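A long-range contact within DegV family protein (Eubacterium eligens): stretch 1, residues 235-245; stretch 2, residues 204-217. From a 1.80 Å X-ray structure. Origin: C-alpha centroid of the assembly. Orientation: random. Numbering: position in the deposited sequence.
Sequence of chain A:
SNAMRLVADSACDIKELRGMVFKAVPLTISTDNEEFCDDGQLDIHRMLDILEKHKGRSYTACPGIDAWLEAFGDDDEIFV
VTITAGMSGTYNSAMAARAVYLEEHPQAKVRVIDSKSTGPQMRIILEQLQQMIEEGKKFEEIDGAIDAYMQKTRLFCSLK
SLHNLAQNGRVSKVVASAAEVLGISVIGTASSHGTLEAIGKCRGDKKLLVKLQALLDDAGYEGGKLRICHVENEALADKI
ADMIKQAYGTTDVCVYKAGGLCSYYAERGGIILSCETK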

ATOM      1  N   ALA A 235      18.176  -1.848  -4.511  1.00  9.55           N
ATOM      2  CA  ALA A 235      18.963  -2.953  -5.044  1.00  9.85           C
ATOM      3  C   ALA A 235      18.140  -4.222  -5.134  1.00  9.66           C
ATOM      4  O   ALA A 235      18.107  -4.868  -6.181  1.00 10.26           O
ATOM      5  CB  ALA A 235      20.225  -3.177  -4.197  1.00 10.12           C
ATOM      6  N   LEU A 236      17.445  -4.550  -4.052  1.00  9.31           N
ATOM      7  CA  LEU A 236      16.623  -5.764  -3.998  1.00  9.51           C
ATOM      8  C   LEU A 236      15.406  -5.621  -4.913  1.00  9.22           C
ATOM      9  O   LEU A 236      15.058  -6.556  -5.644  1.00  8.45           O
ATOM     10  CB  LEU A 236      16.198  -6.112  -2.562  1.00  8.96           C
ATOM     11  CG  LEU A 236      15.399  -7.432  -2.427  1.00 10.25           C
ATOM     12  CD1 LEU A 236      16.109  -8.612  -3.114  1.00  8.84           C
ATOM     13  CD2 LEU A 236      15.118  -7.704  -0.943  1.00  9.47           C
ATOM     14  N   ALA A 237      14.771  -4.445  -4.906  1.00  9.18           N
ATOM     15  CA  ALA A 237      13.600  -4.237  -5.740  1.00  9.24           C
ATOM     16  C   ALA A 237      13.967  -4.432  -7.224  1.00  9.65           C
ATOM     17  O   ALA A 237      13.207  -5.042  -7.978  1.00 10.05           O
ATOM     18  CB  ALA A 237      12.982  -2.854  -5.487  1.00  9.11           C
ATOM     19  N   ASP A 238      15.126  -3.910  -7.632  1.00 10.82           N
ATOM     20  CA  ASP A 238      15.605  -4.068  -9.001  1.00 11.33           C
ATOM     21  C   ASP A 238      15.913  -5.531  -9.329  1.00 10.57           C
ATOM     22  O   ASP A 238      15.599  -5.990 -10.419  1.00  9.71           O
ATOM     23  CB  ASP A 238      16.848  -3.194  -9.262  1.00 12.33           C
ATOM     24  CG  ASP A 238      16.526  -1.709  -9.404  1.00 16.00           C
ATOM     25  OD1 ASP A 238      15.319  -1.324  -9.439  1.00 18.27           O
ATOM     26  OD2 ASP A 238      17.502  -0.914  -9.491  1.00 20.93           O
ATOM     27  N   LYS A 239      16.486  -6.277  -8.385  1.00 10.38           N
ATOM     28  CA  LYS A 239      16.726  -7.724  -8.611  1.00 11.07           C
ATOM     29  C   LYS A 239      15.428  -8.498  -8.838  1.00 10.17           C
ATOM     30  O   LYS A 239      15.363  -9.368  -9.697  1.00  9.32           O
ATOM     31  CB  LYS A 239      17.425  -8.380  -7.422  1.00 12.11           C
ATOM     32  CG  LYS A 239      18.852  -8.041  -7.222  1.00 15.00           C
ATOM     33  CD  LYS A 239      19.398  -8.835  -6.011  1.00 16.83           C
ATOM     34  CE  LYS A 239      20.760  -8.363  -5.642  1.00 19.48           C
ATOM     35  NZ  LYS A 239      21.285  -9.098  -4.466  1.00 22.24           N
ATOM     36  N   ILE A 240      14.421  -8.185  -8.038  1.00  9.38           N
ATOM     37  CA  ILE A 240      13.101  -8.809  -8.157  1.00  9.52           C
ATOM     38  C   ILE A 240      12.507  -8.474  -9.528  1.00  9.74           C
ATOM     39  O   ILE A 240      12.026  -9.356 -10.244  1.00  9.34           O
ATOM     40  CB  ILE A 240      12.169  -8.364  -7.030  1.00  9.49           C
ATOM     41  CG1 ILE A 240      12.659  -8.909  -5.675  1.00  9.83           C
ATOM     42  CG2 ILE A 240      10.717  -8.853  -7.313  1.00  9.13           C
ATOM     43  CD1 ILE A 240      12.001  -8.244  -4.430  1.00 11.10           C
ATOM     44  N   ALA A 241      12.552  -7.197  -9.900  1.00  9.94           N
ATOM     45  CA  ALA A 241      12.008  -6.774 -11.179  1.00 11.22           C
ATOM     46  C   ALA A 241      12.703  -7.517 -12.327  1.00 11.48           C
ATOM     47  O   ALA A 241      12.043  -7.979 -13.262  1.00 11.46           O
ATOM     48  CB  ALA A 241      12.154  -5.239 -11.356  1.00 11.35           C
ATOM     49  N   ASP A 242      14.023  -7.646 -12.256  1.00 11.66           N
ATOM     50  CA  ASP A 242      14.779  -8.364 -13.301  1.00 12.64           C
ATOM     51  C   ASP A 242      14.369  -9.841 -13.387  1.00 11.66           C
ATOM     52  O   ASP A 242      14.222 -10.396 -14.485  1.00 10.55           O
ATOM     53  CB  ASP A 242      16.291  -8.298 -13.027  1.00 13.18           C
ATOM     54  CG  ASP A 242      16.916  -6.969 -13.454  1.00 18.85           C
ATOM     55  OD1 ASP A 242      16.285  -6.196 -14.215  1.00 23.25           O
ATOM     56  OD2 ASP A 242      18.055  -6.688 -13.015  1.00 24.73           O
HETATM   57  N   MSE A 243      14.224 -10.473 -12.217  1.00 10.69           N
HETATM   58  CA  MSE A 243      13.825 -11.863 -12.153  1.00 10.73           C
HETATM   59  C   MSE A 243      12.465 -12.061 -12.826  1.00 10.73           C
HETATM   60  O   MSE A 243      12.283 -13.005 -13.608  1.00 10.20           O
HETATM   61  CB  MSE A 243      13.764 -12.331 -10.697  1.00 11.14           C
HETATM   62  CG  MSE A 243      13.310 -13.760 -10.518  1.00 12.13           C
HETATM   63 SE   MSE A 243      11.367 -14.036 -10.433  0.80 13.60          SE
HETATM   64  CE  MSE A 243      10.936 -13.380  -8.641  1.00 10.48           C
ATOM     65  N   ILE A 244      11.513 -11.184 -12.510  1.00 10.77           N
ATOM     66  CA  ILE A 244      10.159 -11.322 -13.012  1.00 11.00           C
ATOM     67  C   ILE A 244      10.092 -11.073 -14.525  1.00 11.70           C
ATOM     68  O   ILE A 244       9.431 -11.811 -15.243  1.00 12.08           O
ATOM     69  CB  ILE A 244       9.191 -10.431 -12.225  1.00 11.67           C
ATOM     70  CG1 ILE A 244       9.043 -11.002 -10.798  1.00 12.44           C
ATOM     71  CG2 ILE A 244       7.839 -10.374 -12.901  1.00 13.40           C
ATOM     72  CD1 ILE A 244       8.353 -10.080  -9.823  1.00 14.18           C
ATOM     73  N   LYS A 245      10.835 -10.089 -15.012  1.00 12.13           N
ATOM     74  CA  LYS A 245      10.913  -9.837 -16.454  1.00 13.72           C
ATOM     75  C   LYS A 245      11.428 -11.046 -17.194  1.00 13.89           C
ATOM     76  O   LYS A 245      10.877 -11.426 -18.227  1.00 13.52           O
ATOM     77  CB  LYS A 245      11.813  -8.638 -16.767  1.00 13.77           C
ATOM     78  CG  LYS A 245      11.174  -7.323 -16.419  1.00 16.09           C
ATOM     79  CD  LYS A 245      11.974  -6.150 -16.952  1.00 21.61           C
ATOM     80  CE  LYS A 245      12.746  -5.455 -15.865  1.00 25.12           C
ATOM     81  NZ  LYS A 245      13.366  -4.196 -16.413  1.00 26.93           N
TER
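Stretch 2 204-217: GDKKLLVKLQALLD

The centre of this contact is Leu209 of stretch 2, packed against Ile240 of stretch 1. Leu209 CD2 lies 3.5 Å from Ile240 CG1. The backbones are also near here, with Leu209 CA 6.3 Å from Ile240 CA. Both residues have CA-to-CB bonds that point sideways, but the ends of their side chains come nearer to the other helix. Leu209 has chi1 m and chi2 t. Leu209 CD1 is 4.2 Å from Lys239 CB and 4.3 Å from Met243 CB, so the leucine reaches three residues of stretch 1.

Stretch 2 is helical from Asp205 to Asp217 and continues later in the chain. Stretch 1 is helical throughout. The two helices run in broadly the same direction, with a crossing angle of -42° and a closest axial approach of 10.4 Å. The register advances four residues at a time on both sides, about one helical turn. Leu236 CA is 6.9 Å from Asp205 CA, and Ile244 CA is 7.6 Å from Gln213 CA.

Leu208, Leu212 and Leu216 point toward stretch 1, spaced four apart along one side of their helix. Leu208 CD2 sits 3.7 Å from Leu236 CD2. Leu212 CD1 is 3.9 Å from Ile240 CD1. Leu216 CD1 is 3.7 Å from Ile244 CD1. The closest partners of the three leucines in that series are Leu236, Ile240 and Ile244 in turn, and Ile240 CD1 also lies 4.4 Å from Leu208 CD2.

Met243 is a selenomethionine and has the largest area covered by the other stretch. Its side chain is t, m, m and carries CE onto the backbone of stretch 2. Met243 CE lies 3.5 Å from Leu209 O and 3.9 Å from Gln213 N. CE is a methyl carbon, so these are packing contacts; Leu209 O and Gln213 N are hydrogen-bonded to each other within the helix at 3.0 Å. Met243 CE also lies 3.9 Å from Leu212 CB. Gln213 flanks the selenium, with Gln213 OE1 4.0 Å from Met243 SE.

The polar edge is at the start of the stretch 2 helix. Gly204 is at the N-cap position, and Gly204 O accepts a hydrogen bond from Leu208 N at 3.2 Å. Asp205 points toward stretch 1, and Asp205 CG is 3.6 Å from Leu236 CD1. Asp205 OD2 accepts a hydrogen bond from Lys239 NZ at 2.9 Å, part of a salt bridge. Lys239 reaches it with chi1 m and the rest of the chain extended. This is the only hydrogen bond between the stretches; the remaining contacts are packing.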

ATOM      1  N   GLY A 204      18.447 -14.262   2.801  1.00 14.79           N
ATOM      2  CA  GLY A 204      19.170 -13.626   1.715  1.00 14.72           C
ATOM      3  C   GLY A 204      18.353 -13.392   0.467  1.00 13.73           C
ATOM      4  O   GLY A 204      17.318 -14.032   0.249  1.00 14.26           O
ATOM      5  N   ASP A 205      18.860 -12.490  -0.365  1.00 13.16           N
ATOM      6  CA  ASP A 205      18.186 -12.077  -1.586  1.00 12.53           C
ATOM      7  C   ASP A 205      17.925 -13.211  -2.577  1.00 11.72           C
ATOM      8  O   ASP A 205      16.822 -13.305  -3.135  1.00 10.84           O
ATOM      9  CB  ASP A 205      18.992 -11.004  -2.300  1.00 13.59           C
ATOM     10  CG  ASP A 205      19.163  -9.725  -1.473  1.00 16.40           C
ATOM     11  OD1 ASP A 205      18.437  -9.529  -0.468  1.00 18.92           O
ATOM     12  OD2 ASP A 205      20.033  -8.906  -1.871  1.00 20.91           O
ATOM     13  N   LYS A 206      18.922 -14.052  -2.831  1.00 10.26           N
ATOM     14  CA  LYS A 206      18.733 -15.078  -3.850  1.00 10.43           C
ATOM     15  C   LYS A 206      17.630 -16.061  -3.455  1.00  9.57           C
ATOM     16  O   LYS A 206      16.802 -16.446  -4.286  1.00  9.96           O
ATOM     17  CB  LYS A 206      20.031 -15.815  -4.146  1.00 10.27           C
ATOM     18  CG  LYS A 206      20.992 -14.978  -4.994  1.00 13.45           C
ATOM     19  CD  LYS A 206      22.194 -15.809  -5.378  1.00 17.45           C
ATOM     20  CE  LYS A 206      23.218 -15.796  -4.280  1.00 21.41           C
ATOM     21  NZ  LYS A 206      24.106 -14.612  -4.445  1.00 26.00           N
ATOM     22  N   LYS A 207      17.590 -16.426  -2.179  1.00  9.01           N
ATOM     23  CA  LYS A 207      16.553 -17.333  -1.695  1.00  9.01           C
ATOM     24  C   LYS A 207      15.161 -16.704  -1.779  1.00  8.12           C
ATOM     25  O   LYS A 207      14.185 -17.368  -2.148  1.00  8.21           O
ATOM     26  CB  LYS A 207      16.866 -17.775  -0.271  1.00  9.54           C
ATOM     27  CG  LYS A 207      17.939 -18.841  -0.187  1.00 12.42           C
ATOM     28  CD  LYS A 207      17.999 -19.477   1.216  1.00 16.84           C
ATOM     29  CE  LYS A 207      19.277 -20.261   1.431  1.00 20.15           C
ATOM     30  NZ  LYS A 207      20.459 -19.329   1.626  1.00 23.79           N
ATOM     31  N   LEU A 208      15.080 -15.415  -1.485  1.00  7.81           N
ATOM     32  CA  LEU A 208      13.832 -14.664  -1.678  1.00  8.13           C
ATOM     33  C   LEU A 208      13.365 -14.707  -3.139  1.00  8.25           C
ATOM     34  O   LEU A 208      12.177 -14.958  -3.411  1.00  8.23           O
ATOM     35  CB  LEU A 208      13.974 -13.217  -1.178  1.00  8.48           C
ATOM     36  CG  LEU A 208      12.785 -12.294  -1.483  1.00  9.50           C
ATOM     37  CD1 LEU A 208      11.541 -12.795  -0.737  1.00 10.02           C
ATOM     38  CD2 LEU A 208      13.146 -10.861  -1.126  1.00  9.79           C
ATOM     39  N   LEU A 209      14.277 -14.489  -4.089  1.00  8.98           N
ATOM     40  CA  LEU A 209      13.877 -14.497  -5.499  1.00  9.45           C
ATOM     41  C   LEU A 209      13.240 -15.835  -5.886  1.00  9.45           C
ATOM     42  O   LEU A 209      12.229 -15.873  -6.594  1.00  9.01           O
ATOM     43  CB  LEU A 209      15.051 -14.187  -6.438  1.00 10.42           C
ATOM     44  CG  LEU A 209      15.720 -12.812  -6.330  1.00 13.83           C
ATOM     45  CD1 LEU A 209      16.661 -12.558  -7.519  1.00 15.66           C
ATOM     46  CD2 LEU A 209      14.700 -11.741  -6.235  1.00 14.62           C
ATOM     47  N   VAL A 210      13.817 -16.930  -5.406  1.00  8.66           N
ATOM     48  CA  VAL A 210      13.300 -18.264  -5.721  1.00  8.50           C
ATOM     49  C   VAL A 210      11.928 -18.504  -5.073  1.00  9.37           C
ATOM     50  O   VAL A 210      10.993 -19.054  -5.696  1.00  9.84           O
ATOM     51  CB  VAL A 210      14.309 -19.350  -5.283  1.00  8.67           C
ATOM     52  CG1 VAL A 210      13.706 -20.725  -5.413  1.00  8.39           C
ATOM     53  CG2 VAL A 210      15.618 -19.233  -6.112  1.00  7.47           C
ATOM     54  N   LYS A 211      11.799 -18.108  -3.823  1.00  9.47           N
ATOM     55  CA  LYS A 211      10.506 -18.240  -3.141  1.00 10.93           C
ATOM     56  C   LYS A 211       9.413 -17.400  -3.810  1.00 10.63           C
ATOM     57  O   LYS A 211       8.295 -17.856  -3.956  1.00 10.58           O
ATOM     58  CB  LYS A 211      10.627 -17.889  -1.666  1.00 11.70           C
ATOM     59  CG  LYS A 211      11.333 -18.939  -0.856  1.00 15.86           C
ATOM     60  CD  LYS A 211      11.318 -18.564   0.624  1.00 20.92           C
ATOM     61  CE  LYS A 211      12.098 -19.548   1.510  1.00 23.13           C
ATOM     62  NZ  LYS A 211      11.778 -20.985   1.281  1.00 26.25           N
ATOM     63  N   LEU A 212       9.740 -16.179  -4.205  1.00 10.43           N
ATOM     64  CA  LEU A 212       8.785 -15.307  -4.861  1.00 10.97           C
ATOM     65  C   LEU A 212       8.342 -15.874  -6.195  1.00 10.94           C
ATOM     66  O   LEU A 212       7.155 -15.800  -6.542  1.00 10.01           O
ATOM     67  CB  LEU A 212       9.363 -13.892  -5.063  1.00 10.67           C
ATOM     68  CG  LEU A 212       9.470 -12.996  -3.830  1.00 12.63           C
ATOM     69  CD1 LEU A 212      10.171 -11.670  -4.178  1.00 13.78           C
ATOM     70  CD2 LEU A 212       8.080 -12.718  -3.222  1.00 12.17           C
ATOM     71  N   GLN A 213       9.280 -16.463  -6.941  1.00 11.13           N
ATOM     72  CA  GLN A 213       8.918 -17.065  -8.217  1.00 11.54           C
ATOM     73  C   GLN A 213       7.927 -18.200  -8.002  1.00 11.70           C
ATOM     74  O   GLN A 213       6.953 -18.318  -8.747  1.00 11.26           O
ATOM     75  CB  GLN A 213      10.154 -17.544  -9.006  1.00 11.58           C
ATOM     76  CG  GLN A 213       9.793 -18.104 -10.350  1.00 12.34           C
ATOM     77  CD  GLN A 213      10.998 -18.364 -11.239  1.00 15.41           C
ATOM     78  OE1 GLN A 213      12.108 -17.897 -10.965  1.00 14.44           O
ATOM     79  NE2 GLN A 213      10.763 -19.066 -12.345  1.00 16.28           N
ATOM     80  N   ALA A 214       8.151 -19.021  -6.973  1.00 11.98           N
ATOM     81  CA  ALA A 214       7.229 -20.116  -6.667  1.00 11.53           C
ATOM     82  C   ALA A 214       5.836 -19.573  -6.241  1.00 11.25           C
ATOM     83  O   ALA A 214       4.794 -20.081  -6.676  1.00 11.51           O
ATOM     84  CB  ALA A 214       7.816 -21.047  -5.591  1.00 11.35           C
ATOM     85  N   LEU A 215       5.831 -18.527  -5.426  1.00 10.67           N
ATOM     86  CA  LEU A 215       4.580 -17.899  -4.962  1.00 11.58           C
ATOM     87  C   LEU A 215       3.793 -17.274  -6.125  1.00 11.83           C
ATOM     88  O   LEU A 215       2.559 -17.454  -6.228  1.00 10.89           O
ATOM     89  CB  LEU A 215       4.864 -16.852  -3.894  1.00 11.07           C
ATOM     90  CG  LEU A 215       5.353 -17.379  -2.546  1.00 13.04           C
ATOM     91  CD1 LEU A 215       5.923 -16.257  -1.689  1.00 11.97           C
ATOM     92  CD2 LEU A 215       4.242 -18.128  -1.810  1.00 13.42           C
ATOM     93  N   LEU A 216       4.508 -16.566  -7.006  1.00 11.98           N
ATOM     94  CA  LEU A 216       3.888 -15.951  -8.162  1.00 11.26           C
ATOM     95  C   LEU A 216       3.283 -17.012  -9.094  1.00 11.47           C
ATOM     96  O   LEU A 216       2.158 -16.843  -9.551  1.00 11.01           O
ATOM     97  CB  LEU A 216       4.882 -15.070  -8.903  1.00 11.38           C
ATOM     98  CG  LEU A 216       5.211 -13.770  -8.149  1.00 12.05           C
ATOM     99  CD1 LEU A 216       6.453 -13.083  -8.746  1.00 12.69           C
ATOM    100  CD2 LEU A 216       4.025 -12.821  -8.130  1.00 12.09           C
ATOM    101  N   ASP A 217       4.030 -18.089  -9.358  1.00 11.20           N
ATOM    102  CA  ASP A 217       3.540 -19.214 -10.154  1.00 12.72           C
ATOM    103  C   ASP A 217       2.220 -19.762  -9.581  1.00 12.78           C
ATOM    104  O   ASP A 217       1.218 -19.926 -10.299  1.00 12.34           O
ATOM    105  CB  ASP A 217       4.561 -20.368 -10.195  1.00 13.42           C
ATOM    106  CG  ASP A 217       5.781 -20.076 -11.084  1.00 16.78           C
ATOM    107  OD1 ASP A 217       5.799 -19.063 -11.826  1.00 20.89           O
ATOM    108  OD2 ASP A 217       6.750 -20.879 -11.040  1.00 20.06           O
TER